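Local structure of xyloglucan-specific endo-beta-1,4-glucanase GH12 (Aspergillus niveus, 4NPR) at residues F201-L204 with E205-G209. The protein probably hydrolyses internal beta-1,4-glucosidic linkages in xyloglucan, with retention of the anomeric configuration, to release xyloglucan oligosaccharides. Sequence-based numbering, arbitrary orientation.
Sequences FTYL and ESNQG
Y203 and N207, one helical turn apart, meet with flat groups stacked: the phenol ring and the amide plane differ by only 10°. N207 CB stands over one face, offset toward the rim, 4.1 Å from the centroid of the Y203 ring, which meets the criterion for a CH-pi contact. The tyrosine CG is anti to its own nitrogen (chi1 170°), which lays the ring forward along the helix, one face against N207. The Y203 side chain also touches A160, P162 and F184.

Polar bonds converge on Y203 O, which has two firm donors, both from N207. The backbone N207 N lies 2.7 Å from Y203 O, and the side-chain N207 ND2 reaches Y203 O at 3.0 Å, in the carbonyl plane on a lone pair. This second bond ties the amide back to the helix and limits its rotation. At the phenol end, Q208 NE2 makes a weak bond to Y203 OH at 3.4 Å. E205 N to F201 O, at 2.9 Å, is a regular i to i+4 helical bond. Q208, the first residue to leave helical phi/psi, still donates its N to L204 O at 3.0 Å, arriving from above the carbonyl plane. Beyond it, G209 turns the chain with a positive phi of 75°, and L210 makes a backbone bond with L204.

Helix 198-207, the only helix assigned in this beta-jelly roll of glycosyl hydrolase family 12, packs against the larger sheet through strands 117-128, 137-146 and 179-186. F201 rests on M125, L127 and I139, and L204 on I139, Y182 and F184.

Nonpolar contact continues where L204 CD2 meets Q208 CG at 3.9 Å; the bend of Q208 at chi2 then carries its amide toward the phenol.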
# COMPACT_ATOMS: atom_id res chain seq x y z
N PHE A 201 9.89 -6.31 -8.56
CA PHE A 201 9.65 -7.49 -9.40
C PHE A 201 10.92 -8.08 -10.01
O PHE A 201 11.14 -9.30 -9.97
CB PHE A 201 8.60 -7.19 -10.46
CG PHE A 201 7.28 -6.75 -9.88
CD1 PHE A 201 6.43 -7.66 -9.30
CD2 PHE A 201 6.90 -5.41 -9.88
CE1 PHE A 201 5.21 -7.28 -8.76
CE2 PHE A 201 5.68 -5.01 -9.35
CZ PHE A 201 4.84 -5.95 -8.79
N THR A 202 11.77 -7.24 -10.59
CA THR A 202 13.03 -7.71 -11.12
C THR A 202 13.67 -8.56 -10.00
O THR A 202 14.16 -9.67 -10.22
CB THR A 202 13.97 -6.52 -11.44
OG1 THR A 202 13.34 -5.56 -12.30
CG2 THR A 202 15.25 -6.98 -12.09
N TYR A 203 13.65 -8.03 -8.78
CA TYR A 203 14.31 -8.70 -7.67
C TYR A 203 13.75 -10.09 -7.36
O TYR A 203 14.51 -11.03 -7.17
CB TYR A 203 14.27 -7.85 -6.40
CG TYR A 203 14.74 -8.64 -5.20
CD1 TYR A 203 13.84 -9.35 -4.43
CD2 TYR A 203 16.10 -8.71 -4.84
CE1 TYR A 203 14.26 -10.11 -3.34
CE2 TYR A 203 16.52 -9.48 -3.73
CZ TYR A 203 15.57 -10.17 -2.99
OH TYR A 203 15.91 -10.94 -1.87
N LEU A 204 12.42 -10.17 -7.30
CA LEU A 204 11.72 -11.40 -6.97
C LEU A 204 11.86 -12.43 -8.05
O LEU A 204 11.96 -13.61 -7.75
CB LEU A 204 10.22 -11.13 -6.73
CG LEU A 204 9.88 -10.24 -5.52
CD1 LEU A 204 8.41 -9.93 -5.55
CD2 LEU A 204 10.26 -10.84 -4.16
N GLU A 205 11.87 -11.98 -9.29
CA GLU A 205 11.93 -12.93 -10.41
C GLU A 205 13.28 -13.62 -10.34
O GLU A 205 13.43 -14.83 -10.54
CB GLU A 205 11.77 -12.22 -11.75
CG GLU A 205 10.33 -11.76 -12.04
CD GLU A 205 10.26 -10.57 -13.01
OE1 GLU A 205 11.28 -10.26 -13.64
OE2 GLU A 205 9.19 -9.92 -13.14
N SER A 206 14.22 -12.82 -9.91
CA SER A 206 15.60 -13.13 -9.98
C SER A 206 16.02 -13.93 -8.76
O SER A 206 16.73 -14.93 -8.89
CB SER A 206 16.31 -11.78 -10.04
OG SER A 206 17.67 -11.94 -10.11
N ASN A 207 15.55 -13.53 -7.57
CA ASN A 207 16.08 -14.11 -6.31
C ASN A 207 15.11 -14.93 -5.47
O ASN A 207 15.50 -15.48 -4.45
CB ASN A 207 16.63 -13.00 -5.41
CG ASN A 207 17.74 -12.19 -6.06
OD1 ASN A 207 18.84 -12.13 -5.55
ND2 ASN A 207 17.43 -11.52 -7.17
N GLN A 208 13.84 -14.95 -5.86
CA GLN A 208 12.80 -15.68 -5.13
C GLN A 208 11.87 -16.50 -6.07
O GLN A 208 10.79 -16.90 -5.64
CB GLN A 208 11.93 -14.69 -4.33
CG GLN A 208 12.70 -13.78 -3.41
CD GLN A 208 13.31 -14.49 -2.23
OE1 GLN A 208 12.93 -15.60 -1.91
NE2 GLN A 208 14.23 -13.82 -1.54
N GLY A 209 12.25 -16.70 -7.33
CA GLY A 209 11.53 -17.59 -8.21
C GLY A 209 10.20 -17.08 -8.74
O GLY A 209 9.39 -17.85 -9.26